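Putative cytosine/guanine deaminase (Unidentified, PDB 2PAJ) catalyses the hydrolytic deamination of 2-amino-4-hydroxypteridines such as isoxanthopterin to 2,4-dihydroxypteridines, releasing ammonium, and uses a bound zinc ion. Local coordinates at residues Ile124-Ala132 with Glu342-Val350; Val215-Tyr224 with Gly242-Ser250. All coordinates share one frame; numbering follows the deposited sequence.

Contact 1: Ile124-Ala132 with Glu342-Val350; sequences IELARSGCA and EAADMISEV
Ser129 and Asp345 meet beta carbon to beta carbon, and each turns its polar end between its own backbone N and carbonyl carbon (chi1 80° and 60°), where both serve a helix end. Ser129 OG reaches back to donate to Leu126 O at 2.9 Å and accepts from Met346 N at 3.2 Å, the one direct hydrogen bond across the contact, bent to 135° at the hydrogen. Leu126 O also takes Cys131 N, part of the Schellman motif that closes helix 112-127 with Gly130 as its positive-phi residue. On the other side Asp345 is the N-cap of helix 346-359. Its OD1 is met from above the carboxylate plane by Ser348 N at 2.8 Å, while OD2 receives Ser348 OG at 2.7 Å on the syn side, so the carboxylate is held through both oxygens. Apolar packing lies beside this polar joint: Met346 CG stands 4.3 Å from Leu126 CD1 and also touches Cys131 CB, and Met346 goes on to pack on Trp72 of strand 67-73. A water bridges Glu125 OE1 (2.8 Å) to Glu342 O and Ala344 N, while Glu125 OE2 forms a salt bridge with Lys85. The contact thus illustrates how one helix's C-terminus can be joined to another's N-terminus: a single serine hydroxyl serves a carbonyl of the first and the first amide of the second, leaving the aspartate to cap other amides of that first turn.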
loop_
_atom_site.group_PDB
_atom_site.type_symbol
_atom_site.label_atom_id
_atom_site.label_comp_id
_atom_site.label_asym_id
_atom_site.label_seq_id
_atom_site.Cartn_x
_atom_site.Cartn_y
_atom_site.Cartn_z
ATOM N N ILE A 124 -2.459 -1.847 -11.625
ATOM C CA ILE A 124 -1.633 -2.630 -12.526
ATOM C C ILE A 124 -0.148 -2.294 -12.372
ATOM O O ILE A 124 0.692 -3.192 -12.306
ATOM C CB ILE A 124 -1.996 -2.382 -14.010
ATOM C CG1 ILE A 124 -3.445 -2.785 -14.305
ATOM C CG2 ILE A 124 -1.068 -3.178 -14.885
ATOM C CD1 ILE A 124 -3.729 -4.256 -14.140
ATOM N N GLU A 125 0.189 -1.010 -12.332
ATOM C CA GLU A 125 1.590 -0.666 -12.223
ATOM C C GLU A 125 2.138 -1.021 -10.860
ATOM O O GLU A 125 3.344 -1.183 -10.680
ATOM C CB GLU A 125 1.846 0.806 -12.583
ATOM C CG GLU A 125 0.971 1.855 -11.947
ATOM C CD GLU A 125 1.302 3.273 -12.460
ATOM O OE1 GLU A 125 2.490 3.659 -12.381
ATOM O OE2 GLU A 125 0.388 4.012 -12.929
ATOM N N LEU A 126 1.238 -1.205 -9.911
ATOM C CA LEU A 126 1.631 -1.567 -8.556
ATOM C C LEU A 126 1.887 -3.067 -8.487
ATOM O O LEU A 126 2.775 -3.521 -7.777
ATOM C CB LEU A 126 0.516 -1.169 -7.591
ATOM C CG LEU A 126 0.818 -0.690 -6.180
ATOM C CD1 LEU A 126 2.098 0.103 -6.123
ATOM C CD2 LEU A 126 -0.351 0.154 -5.736
ATOM N N ALA A 127 1.102 -3.827 -9.237
ATOM C CA ALA A 127 1.244 -5.274 -9.248
ATOM C C ALA A 127 2.526 -5.697 -9.947
ATOM O O ALA A 127 3.159 -6.679 -9.557
ATOM C CB ALA A 127 0.043 -5.920 -9.922
ATOM N N ARG A 128 2.921 -4.964 -10.984
ATOM C CA ARG A 128 4.142 -5.329 -11.684
ATOM C C ARG A 128 5.403 -4.760 -11.051
ATOM O O ARG A 128 6.466 -4.773 -11.654
ATOM C CB ARG A 128 4.054 -4.953 -13.162
ATOM C CG ARG A 128 3.285 -3.709 -13.432
ATOM C CD ARG A 128 2.979 -3.594 -14.912
ATOM N NE ARG A 128 4.147 -3.229 -15.708
ATOM C CZ ARG A 128 4.497 -3.832 -16.839
ATOM N NH1 ARG A 128 3.783 -4.841 -17.311
ATOM N NH2 ARG A 128 5.547 -3.402 -17.513
ATOM N N SER A 129 5.273 -4.253 -9.830
ATOM C CA SER A 129 6.411 -3.728 -9.087
ATOM C C SER A 129 6.561 -4.678 -7.901
ATOM O O SER A 129 7.311 -4.420 -6.960
ATOM C CB SER A 129 6.169 -2.284 -8.607
ATOM O OG SER A 129 5.366 -2.233 -7.447
ATOM N N GLY A 130 5.818 -5.781 -7.958
ATOM C CA GLY A 130 5.888 -6.783 -6.915
ATOM C C GLY A 130 5.006 -6.593 -5.702
ATOM O O GLY A 130 5.131 -7.326 -4.730
ATOM N N CYS A 131 4.118 -5.609 -5.756
ATOM C CA CYS A 131 3.200 -5.327 -4.656
ATOM C C CYS A 131 1.951 -6.217 -4.745
ATOM O O CYS A 131 1.316 -6.298 -5.797
ATOM C CB CYS A 131 2.807 -3.850 -4.696
ATOM S SG CYS A 131 1.589 -3.352 -3.475
ATOM N N ALA A 132 1.611 -6.890 -3.646
ATOM C CA ALA A 132 0.441 -7.770 -3.624
ATOM C C ALA A 132 -0.696 -7.244 -2.725
ATOM O O ALA A 132 -1.861 -7.609 -2.891
ATOM C CB ALA A 132 0.862 -9.166 -3.185
ATOM N N GLU A 342 4.708 10.819 -9.569
ATOM C CA GLU A 342 4.637 10.298 -10.934
ATOM C C GLU A 342 5.135 8.860 -11.045
ATOM O O GLU A 342 4.811 8.165 -12.005
ATOM C CB GLU A 342 5.464 11.164 -11.897
ATOM C CG GLU A 342 4.990 12.607 -12.135
ATOM C CD GLU A 342 5.135 13.526 -10.917
ATOM O OE1 GLU A 342 6.050 13.328 -10.089
ATOM O OE2 GLU A 342 4.331 14.472 -10.797
ATOM N N ALA A 343 5.933 8.426 -10.076
ATOM C CA ALA A 343 6.475 7.071 -10.070
ATOM C C ALA A 343 5.806 6.284 -8.949
ATOM O O ALA A 343 6.443 5.883 -7.975
ATOM C CB ALA A 343 7.982 7.120 -9.861
ATOM N N ALA A 344 4.507 6.061 -9.111
ATOM C CA ALA A 344 3.702 5.368 -8.115
ATOM C C ALA A 344 3.782 3.838 -8.128
ATOM O O ALA A 344 2.803 3.150 -8.428
ATOM C CB ALA A 344 2.252 5.823 -8.240
ATOM N N ASP A 345 4.960 3.313 -7.810
ATOM C CA ASP A 345 5.170 1.873 -7.733
ATOM C C ASP A 345 6.091 1.649 -6.546
ATOM O O ASP A 345 6.907 2.512 -6.214
ATOM C CB ASP A 345 5.758 1.315 -9.042
ATOM C CG ASP A 345 7.101 1.928 -9.410
ATOM O OD1 ASP A 345 8.145 1.350 -9.036
ATOM O OD2 ASP A 345 7.109 2.988 -10.079
ATOM N N MET A 346 5.933 0.508 -5.890
ATOM C CA MET A 346 6.717 0.213 -4.707
ATOM C C MET A 346 8.217 0.082 -4.913
ATOM O O MET A 346 8.983 0.216 -3.964
ATOM C CB MET A 346 6.159 -1.027 -3.997
ATOM C CG MET A 346 4.950 -0.749 -3.084
ATOM S SD MET A 346 5.242 0.475 -1.770
ATOM C CE MET A 346 6.264 -0.423 -0.682
ATOM N N ILE A 347 8.657 -0.163 -6.137
ATOM C CA ILE A 347 10.089 -0.271 -6.363
ATOM C C ILE A 347 10.748 1.111 -6.404
ATOM O O ILE A 347 11.770 1.332 -5.753
ATOM C CB ILE A 347 10.365 -1.100 -7.628
ATOM C CG1 ILE A 347 10.343 -2.581 -7.243
ATOM C CG2 ILE A 347 11.697 -0.734 -8.243
ATOM C CD1 ILE A 347 10.127 -3.513 -8.385
ATOM N N SER A 348 10.150 2.044 -7.138
ATOM C CA SER A 348 10.674 3.398 -7.206
ATOM C C SER A 348 10.711 3.976 -5.799
ATOM O O SER A 348 11.668 4.660 -5.423
ATOM C CB SER A 348 9.778 4.278 -8.072
ATOM O OG SER A 348 9.634 3.737 -9.373
ATOM N N GLU A 349 9.660 3.692 -5.031
ATOM C CA GLU A 349 9.517 4.176 -3.662
ATOM C C GLU A 349 10.546 3.607 -2.712
ATOM O O GLU A 349 11.151 4.326 -1.920
ATOM C CB GLU A 349 8.108 3.865 -3.140
ATOM C CG GLU A 349 7.104 4.984 -3.374
ATOM C CD GLU A 349 7.417 6.221 -2.544
ATOM O OE1 GLU A 349 7.719 6.073 -1.341
ATOM O OE2 GLU A 349 7.347 7.344 -3.074
ATOM N N VAL A 350 10.734 2.304 -2.794
ATOM C CA VAL A 350 11.693 1.616 -1.951
ATOM C C VAL A 350 13.121 2.081 -2.278
ATOM O O VAL A 350 13.977 2.196 -1.399
ATOM C CB VAL A 350 11.513 0.092 -2.139
ATOM C CG1 VAL A 350 12.798 -0.656 -1.911
ATOM C CG2 VAL A 350 10.439 -0.392 -1.184
HETATM O O HOH W 1 3.187 6.158 -11.424
#

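Contact 2: Val215-Tyr224 with Gly242-Ser250; sequences VVMAPTTVLY and GLRMHSHLS. With ZN (zinc ion), chain B.
Ser247 OG sits among three backbone groups of residues 219-222. Val222 N donates to Ser247 OG at 2.8 Å, nearly straight (165°). Two carbonyls are rival acceptors for the one proton of this hydroxyl: Ser247 OG lies 2.6 Å from Pro219 O, and Ser247 OG lies 2.9 Å from Thr220 O. The hydroxyl reaches them because it lies anti to the backbone N of Ser247 (chi1 -176°). Thr220 O has a second, firmer partner in His248 N, 2.8 Å away and nearly along the C=O axis. The loop after the first strand is therefore tied to the end of the second, just where His248 NE2 binds zinc at 2.1 Å. Thr220 lies side by side with His248, its CG2 4.0 Å from ND1, a loose contact beside the backbone bond. His76, His78 and Asp336 bind the same zinc, and His285 also belongs to the metal site.

Farther back the strands pair in parallel around Met217, whose N donates to Arg244 O at 2.9 Å and whose O accepts from His246 N at 3.0 Å. Met217 CB and Met245 CG meet on one face of this pair; His246 turns the other way, stacking on Trp282 and meeting His137 edge-to-face. Strand 213-217, helix 228-240 and strand 244-248 form a beta-alpha-beta unit of the amidohydrolase barrel. Both methionines pack on Ala238 of its helix, and Met217 also reaches Tyr193 and Ile197 of helix 190-203, while the pair is flanked by strand 163-168 beside Val216 and strand 281-284 beside Met245.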
loop_
_atom_site.group_PDB
_atom_site.type_symbol
_atom_site.label_atom_id
_atom_site.label_comp_id
_atom_site.label_asym_id
_atom_site.label_seq_id
_atom_site.Cartn_x
_atom_site.Cartn_y
_atom_site.Cartn_z
ATOM N N VAL A 215 -11.295 -2.838 5.556
ATOM C CA VAL A 215 -11.892 -1.511 5.583
ATOM C C VAL A 215 -11.357 -0.753 6.784
ATOM O O VAL A 215 -11.219 -1.319 7.852
ATOM C CB VAL A 215 -13.440 -1.602 5.702
ATOM C CG1 VAL A 215 -14.049 -0.204 5.781
ATOM C CG2 VAL A 215 -14.019 -2.381 4.524
ATOM N N VAL A 216 -11.036 0.521 6.603
ATOM C CA VAL A 216 -10.549 1.328 7.712
ATOM C C VAL A 216 -11.117 2.760 7.670
ATOM O O VAL A 216 -11.402 3.305 6.601
ATOM C CB VAL A 216 -8.948 1.324 7.792
ATOM C CG1 VAL A 216 -8.347 0.547 6.650
ATOM C CG2 VAL A 216 -8.390 2.728 7.791
ATOM N N MET A 217 -11.308 3.326 8.863
ATOM C CA MET A 217 -11.825 4.681 9.092
ATOM C C MET A 217 -10.718 5.673 8.726
ATOM O O MET A 217 -9.734 5.775 9.452
ATOM C CB MET A 217 -12.174 4.813 10.581
ATOM C CG MET A 217 -12.734 6.162 11.043
ATOM S SD MET A 217 -14.425 6.482 10.505
ATOM C CE MET A 217 -14.202 7.902 9.511
ATOM N N ALA A 218 -10.885 6.427 7.639
ATOM C CA ALA A 218 -9.828 7.340 7.198
ATOM C C ALA A 218 -10.144 8.769 6.736
ATOM O O ALA A 218 -9.888 9.124 5.583
ATOM C CB ALA A 218 -9.007 6.646 6.112
ATOM N N PRO A 219 -10.673 9.615 7.630
ATOM C CA PRO A 219 -10.975 10.994 7.227
ATOM C C PRO A 219 -9.700 11.630 6.637
ATOM O O PRO A 219 -8.688 11.744 7.329
ATOM C CB PRO A 219 -11.388 11.648 8.543
ATOM C CG PRO A 219 -11.985 10.499 9.316
ATOM C CD PRO A 219 -11.024 9.378 9.041
ATOM N N THR A 220 -9.755 12.045 5.374
ATOM C CA THR A 220 -8.594 12.625 4.686
ATOM C C THR A 220 -7.512 13.290 5.550
ATOM O O THR A 220 -6.470 12.689 5.807
ATOM C CB THR A 220 -9.047 13.605 3.613
ATOM O OG1 THR A 220 -10.239 13.096 2.996
ATOM C CG2 THR A 220 -7.956 13.747 2.545
ATOM N N THR A 221 -7.743 14.533 5.966
ATOM C CA THR A 221 -6.795 15.248 6.826
ATOM C C THR A 221 -7.542 15.502 8.121
ATOM O O THR A 221 -8.118 16.563 8.332
ATOM C CB THR A 221 -6.350 16.591 6.218
ATOM O OG1 THR A 221 -5.914 16.373 4.872
ATOM C CG2 THR A 221 -5.195 17.191 7.030
ATOM N N VAL A 222 -7.526 14.494 8.975
ATOM C CA VAL A 222 -8.225 14.518 10.245
ATOM C C VAL A 222 -8.277 15.856 11.010
ATOM O O VAL A 222 -9.272 16.145 11.676
ATOM C CB VAL A 222 -7.672 13.389 11.157
ATOM C CG1 VAL A 222 -6.553 13.911 12.041
ATOM C CG2 VAL A 222 -8.795 12.771 11.954
ATOM N N LEU A 223 -7.234 16.674 10.930
ATOM C CA LEU A 223 -7.267 17.949 11.644
ATOM C C LEU A 223 -7.958 19.046 10.839
ATOM O O LEU A 223 -7.954 20.205 11.240
ATOM C CB LEU A 223 -5.855 18.414 12.004
ATOM C CG LEU A 223 -4.988 17.460 12.821
ATOM C CD1 LEU A 223 -3.663 18.142 13.146
ATOM C CD2 LEU A 223 -5.711 17.057 14.099
ATOM N N TYR A 224 -8.534 18.684 9.696
ATOM C CA TYR A 224 -9.236 19.651 8.858
ATOM C C TYR A 224 -10.522 19.079 8.271
ATOM O O TYR A 224 -11.555 19.726 8.296
ATOM C CB TYR A 224 -8.324 20.158 7.732
ATOM C CG TYR A 224 -7.146 20.971 8.229
ATOM C CD1 TYR A 224 -5.843 20.454 8.184
ATOM C CD2 TYR A 224 -7.338 22.236 8.801
ATOM C CE1 TYR A 224 -4.768 21.166 8.702
ATOM C CE2 TYR A 224 -6.268 22.959 9.318
ATOM C CZ TYR A 224 -4.985 22.414 9.268
ATOM O OH TYR A 224 -3.928 23.124 9.802
ATOM N N GLY A 242 -14.280 -2.707 15.187
ATOM C CA GLY A 242 -13.015 -3.417 15.111
ATOM C C GLY A 242 -12.190 -3.054 13.886
ATOM O O GLY A 242 -11.527 -3.908 13.295
ATOM N N LEU A 243 -12.225 -1.780 13.507
ATOM C CA LEU A 243 -11.482 -1.305 12.347
ATOM C C LEU A 243 -10.314 -0.425 12.776
ATOM O O LEU A 243 -10.283 0.064 13.904
ATOM C CB LEU A 243 -12.389 -0.481 11.429
ATOM C CG LEU A 243 -13.703 -1.039 10.911
ATOM C CD1 LEU A 243 -14.365 0.020 10.060
ATOM C CD2 LEU A 243 -13.458 -2.309 10.110
ATOM N N ARG A 244 -9.359 -0.222 11.868
ATOM C CA ARG A 244 -8.207 0.631 12.149
ATOM C C ARG A 244 -8.457 2.040 11.612
ATOM O O ARG A 244 -9.336 2.253 10.774
ATOM C CB ARG A 244 -6.935 0.055 11.528
ATOM C CG ARG A 244 -6.590 -1.299 12.084
ATOM C CD ARG A 244 -5.115 -1.562 12.064
ATOM N NE ARG A 244 -4.818 -2.673 12.957
ATOM C CZ ARG A 244 -3.632 -2.900 13.508
ATOM N NH1 ARG A 244 -2.609 -2.091 13.258
ATOM N NH2 ARG A 244 -3.480 -3.924 14.330
ATOM N N MET A 245 -7.686 3.003 12.109
ATOM C CA MET A 245 -7.839 4.394 11.695
ATOM C C MET A 245 -6.599 4.912 10.972
ATOM O O MET A 245 -5.466 4.603 11.350
ATOM C CB MET A 245 -8.113 5.255 12.918
ATOM C CG MET A 245 -9.408 4.924 13.651
ATOM S SD MET A 245 -9.298 5.341 15.377
ATOM C CE MET A 245 -9.172 3.787 16.012
ATOM N N HIS A 246 -6.820 5.707 9.930
ATOM C CA HIS A 246 -5.731 6.265 9.152
ATOM C C HIS A 246 -6.065 7.646 8.619
ATOM O O HIS A 246 -7.201 7.911 8.256
ATOM C CB HIS A 246 -5.406 5.328 7.993
ATOM C CG HIS A 246 -4.446 5.900 7.001
ATOM N ND1 HIS A 246 -4.819 6.234 5.719
ATOM C CD2 HIS A 246 -3.133 6.208 7.105
ATOM C CE1 HIS A 246 -3.774 6.724 5.074
ATOM N NE2 HIS A 246 -2.739 6.720 5.893
ATOM N N SER A 247 -5.071 8.529 8.572
ATOM C CA SER A 247 -5.285 9.881 8.056
ATOM C C SER A 247 -3.984 10.615 7.702
ATOM O O SER A 247 -2.891 10.190 8.078
ATOM C CB SER A 247 -6.076 10.716 9.078
ATOM O OG SER A 247 -6.387 12.009 8.585
ATOM N N HIS A 248 -4.136 11.705 6.950
ATOM C CA HIS A 248 -3.039 12.575 6.550
ATOM C C HIS A 248 -2.810 13.481 7.765
ATOM O O HIS A 248 -3.726 14.175 8.202
ATOM C CB HIS A 248 -3.471 13.448 5.367
ATOM C CG HIS A 248 -3.187 12.861 4.017
ATOM N ND1 HIS A 248 -4.045 13.020 2.948
ATOM C CD2 HIS A 248 -2.107 12.201 3.534
ATOM C CE1 HIS A 248 -3.505 12.488 1.868
ATOM N NE2 HIS A 248 -2.328 11.987 2.194
ATOM N N LEU A 249 -1.611 13.478 8.331
ATOM C CA LEU A 249 -1.367 14.331 9.485
ATOM C C LEU A 249 -0.546 15.538 9.092
ATOM O O LEU A 249 0.684 15.470 9.041
ATOM C CB LEU A 249 -0.646 13.559 10.586
ATOM C CG LEU A 249 -0.699 14.203 11.977
ATOM C CD1 LEU A 249 -0.403 13.142 13.015
ATOM C CD2 LEU A 249 0.293 15.364 12.083
ATOM N N SER A 250 -1.223 16.643 8.806
ATOM C CA SER A 250 -0.530 17.874 8.423
ATOM C C SER A 250 -0.070 18.648 9.669
ATOM O O SER A 250 -0.795 18.740 10.663
ATOM C CB SER A 250 -1.451 18.770 7.577
ATOM O OG SER A 250 -2.587 19.179 8.327
HETATM ZN ZN ZN B . -1.672 11.203 0.411
#

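The two contacts belong to different sectors of one amidohydrolase barrel. The centres of contact 1 and contact 2 are 23 Å apart and their nearest atoms about 12 Å, so they do not touch. Strand 163-168 lies between strand 131-136, which starts in contact 1, and strand 213-217 of contact 2. Contact 2 supplies a zinc ligand directly. Contact 1 stands farther off, the side chain of Ala344 lying about 11 Å from the metal and about 8 Å from the side chains of Asp336, another zinc ligand, and Gln81, which probably binds substrate. The active site thus draws one ligand from contact 2 and another from the chain shortly before residues 342-350 of contact 1.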